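Local atomic coordinates of peptidoglycan recognition protein 3 (Branchiostoma belcheri tsingtauense, PDB entry 4Z8I), a protein that probably hydrolyses peptidoglycan as a zinc-dependent N-acetylmuramoyl-L-alanine amidase, and carries a chitin-binding domain fused to the enzyme. Residues A[112-115]-A[116-120]. Residues are numbered along the deposited sequence; the frame is centred on the assembly and turned at random.
Sequences NIQN and YHMDG
Ile113 and His117 sit one turn apart on helix 103-120 of the amidase domain, toward its C-terminal end, and their side chains run side by side in the same direction. The contact is a CH-pi one: CG2 of Ile113 lies over a face of the imidazole, 4.1 Å from the ring centroid and 20° off the normal. A chi1 of -66° sets CG1 of Ile113 beside the backbone N and leaves the CG2 methyl anti to that N, on the carbonyl side and toward the next turn. The carbonyl oxygen of Ile113 also lies over one face of the ring, shifted toward its rim. His117 ND1 is tied to the backbone N of Gly127, a bond that should fix the ring's rotation, and Tyr123 and Tyr128 meet the same ring; the side chain is about 9 Å from the bound zinc ion.

On another side of the helix, Met118 lies alongside Gln114, its SD 3.6 Å from CG of Gln114. The Gln114 amide is anchored beyond this pair, NE2 to Asp125 and Ser74, OE1 to the backbone N of Arg75. Arg75 also joins the next pair by its guanidinium, with a hydrogen bond to Asn115 OD1 and a salt bridge to Asp119 OD2, thereby linking residues four apart.

Regular i to i+4 backbone bonds hold the turns, among them His117 N to Ile113 O at 2.9 Å. The last of the series is weak, Gly120 N reaching Tyr116 O at 3.0 Å.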
ATOM      1  N   ASN A 112     -17.821  -9.368  -2.161  1.00 32.79           N
ATOM      2  CA  ASN A 112     -18.065 -10.090  -3.399  1.00 23.45           C
ATOM      3  C   ASN A 112     -16.852 -10.896  -3.829  1.00 31.42           C
ATOM      4  O   ASN A 112     -16.974 -12.069  -4.183  1.00 32.91           O
ATOM      5  CB  ASN A 112     -18.427  -9.128  -4.535  1.00 21.96           C
ATOM      6  CG  ASN A 112     -19.761  -8.444  -4.352  1.00 28.37           C
ATOM      7  OD1 ASN A 112     -20.008  -7.424  -4.994  1.00 32.83           O
ATOM      8  ND2 ASN A 112     -20.630  -8.995  -3.523  1.00 28.04           N
ATOM      9  N   ILE A 113     -15.683 -10.259  -3.809  1.00 24.13           N
ATOM     10  CA  ILE A 113     -14.455 -10.931  -4.215  1.00 30.10           C
ATOM     11  C   ILE A 113     -14.156 -12.123  -3.303  1.00 29.20           C
ATOM     12  O   ILE A 113     -13.763 -13.197  -3.770  1.00 32.25           O
ATOM     13  CB  ILE A 113     -13.264  -9.955  -4.270  1.00 32.65           C
ATOM     14  CG1 ILE A 113     -13.488  -8.925  -5.379  1.00 20.63           C
ATOM     15  CG2 ILE A 113     -11.965 -10.701  -4.515  1.00 36.45           C
ATOM     16  CD1 ILE A 113     -12.343  -7.952  -5.565  1.00 20.57           C
ATOM     17  N   GLN A 114     -14.374 -11.933  -2.007  1.00 31.42           N
ATOM     18  CA  GLN A 114     -14.180 -13.001  -1.035  1.00 39.53           C
ATOM     19  C   GLN A 114     -15.128 -14.156  -1.328  1.00 28.01           C
ATOM     20  O   GLN A 114     -14.708 -15.310  -1.374  1.00 20.63           O
ATOM     21  CB  GLN A 114     -14.401 -12.484   0.391  1.00 36.27           C
ATOM     22  CG  GLN A 114     -14.136 -13.526   1.473  1.00 27.75           C
ATOM     23  CD  GLN A 114     -14.364 -12.995   2.878  1.00 35.66           C
ATOM     24  OE1 GLN A 114     -15.457 -12.537   3.211  1.00 46.53           O
ATOM     25  NE2 GLN A 114     -13.331 -13.057   3.709  1.00 28.07           N
ATOM     26  N   ASN A 115     -16.404 -13.841  -1.529  1.00 30.05           N
ATOM     27  CA  ASN A 115     -17.394 -14.864  -1.843  1.00 21.26           C
ATOM     28  C   ASN A 115     -17.054 -15.625  -3.118  1.00 33.33           C
ATOM     29  O   ASN A 115     -17.289 -16.824  -3.213  1.00 41.52           O
ATOM     30  CB  ASN A 115     -18.793 -14.250  -1.948  1.00 26.02           C
ATOM     31  CG  ASN A 115     -19.315 -13.763  -0.613  1.00 29.07           C
ATOM     32  OD1 ASN A 115     -18.786 -14.115   0.444  1.00 36.24           O
ATOM     33  ND2 ASN A 115     -20.370 -12.961  -0.654  1.00 26.47           N
ATOM     34  N   TYR A 116     -16.492 -14.924  -4.095  1.00 32.49           N
ATOM     35  CA  TYR A 116     -16.073 -15.561  -5.337  1.00 27.15           C
ATOM     36  C   TYR A 116     -14.892 -16.499  -5.111  1.00 33.97           C
ATOM     37  O   TYR A 116     -14.858 -17.602  -5.654  1.00 38.89           O
ATOM     38  CB  TYR A 116     -15.729 -14.508  -6.397  1.00 24.92           C
ATOM     39  CG  TYR A 116     -15.057 -15.067  -7.632  1.00 33.98           C
ATOM     40  CD1 TYR A 116     -15.645 -16.083  -8.371  1.00 31.80           C
ATOM     41  CD2 TYR A 116     -13.841 -14.559  -8.070  1.00 45.36           C
ATOM     42  CE1 TYR A 116     -15.036 -16.586  -9.502  1.00 30.63           C
ATOM     43  CE2 TYR A 116     -13.227 -15.053  -9.198  1.00 34.74           C
ATOM     44  CZ  TYR A 116     -13.828 -16.067  -9.911  1.00 37.67           C
ATOM     45  OH  TYR A 116     -13.216 -16.566 -11.037  1.00 53.26           O
ATOM     46  N   HIS A 117     -13.927 -16.066  -4.307  1.00 37.65           N
ATOM     47  CA  HIS A 117     -12.750 -16.888  -4.039  1.00 44.01           C
ATOM     48  C   HIS A 117     -13.061 -18.120  -3.190  1.00 47.27           C
ATOM     49  O   HIS A 117     -12.524 -19.200  -3.430  1.00 50.52           O
ATOM     50  CB  HIS A 117     -11.649 -16.059  -3.376  1.00 34.35           C
ATOM     51  CG  HIS A 117     -10.937 -15.143  -4.318  1.00 32.12           C
ATOM     52  ND1 HIS A 117      -9.951 -14.274  -3.905  1.00 38.78           N
ATOM     53  CD2 HIS A 117     -11.063 -14.962  -5.654  1.00 29.10           C
ATOM     54  CE1 HIS A 117      -9.500 -13.596  -4.946  1.00 31.73           C
ATOM     55  NE2 HIS A 117     -10.159 -13.995  -6.019  1.00 36.64           N
ATOM     56  N   MET A 118     -13.932 -17.954  -2.201  1.00 31.13           N
ATOM     57  CA  MET A 118     -14.255 -19.034  -1.277  1.00 39.81           C
ATOM     58  C   MET A 118     -15.326 -19.993  -1.811  1.00 45.54           C
ATOM     59  O   MET A 118     -15.192 -21.211  -1.681  1.00 52.70           O
ATOM     60  CB  MET A 118     -14.672 -18.465   0.081  1.00 42.08           C
ATOM     61  CG  MET A 118     -13.625 -17.562   0.709  1.00 41.11           C
ATOM     62  SD  MET A 118     -14.061 -17.047   2.375  1.00 46.03           S
ATOM     63  CE  MET A 118     -14.159 -18.646   3.181  1.00 23.87           C
ATOM     64  N   ASP A 119     -16.385 -19.451  -2.407  1.00 35.83           N
ATOM     65  CA  ASP A 119     -17.489 -20.281  -2.895  1.00 41.81           C
ATOM     66  C   ASP A 119     -17.327 -20.706  -4.356  1.00 34.85           C
ATOM     67  O   ASP A 119     -17.702 -21.820  -4.731  1.00 37.01           O
ATOM     68  CB  ASP A 119     -18.831 -19.566  -2.704  1.00 22.74           C
ATOM     69  CG  ASP A 119     -19.150 -19.299  -1.245  1.00 43.46           C
ATOM     70  OD1 ASP A 119     -18.835 -20.158  -0.396  1.00 51.08           O
ATOM     71  OD2 ASP A 119     -19.714 -18.226  -0.944  1.00 42.84           O
ATOM     72  N   GLY A 120     -16.770 -19.821  -5.177  1.00 24.38           N
ATOM     73  CA  GLY A 120     -16.588 -20.112  -6.587  1.00 31.62           C
ATOM     74  C   GLY A 120     -15.317 -20.888  -6.881  1.00 34.23           C
ATOM     75  O   GLY A 120     -15.313 -21.790  -7.719  1.00 38.56           O
TER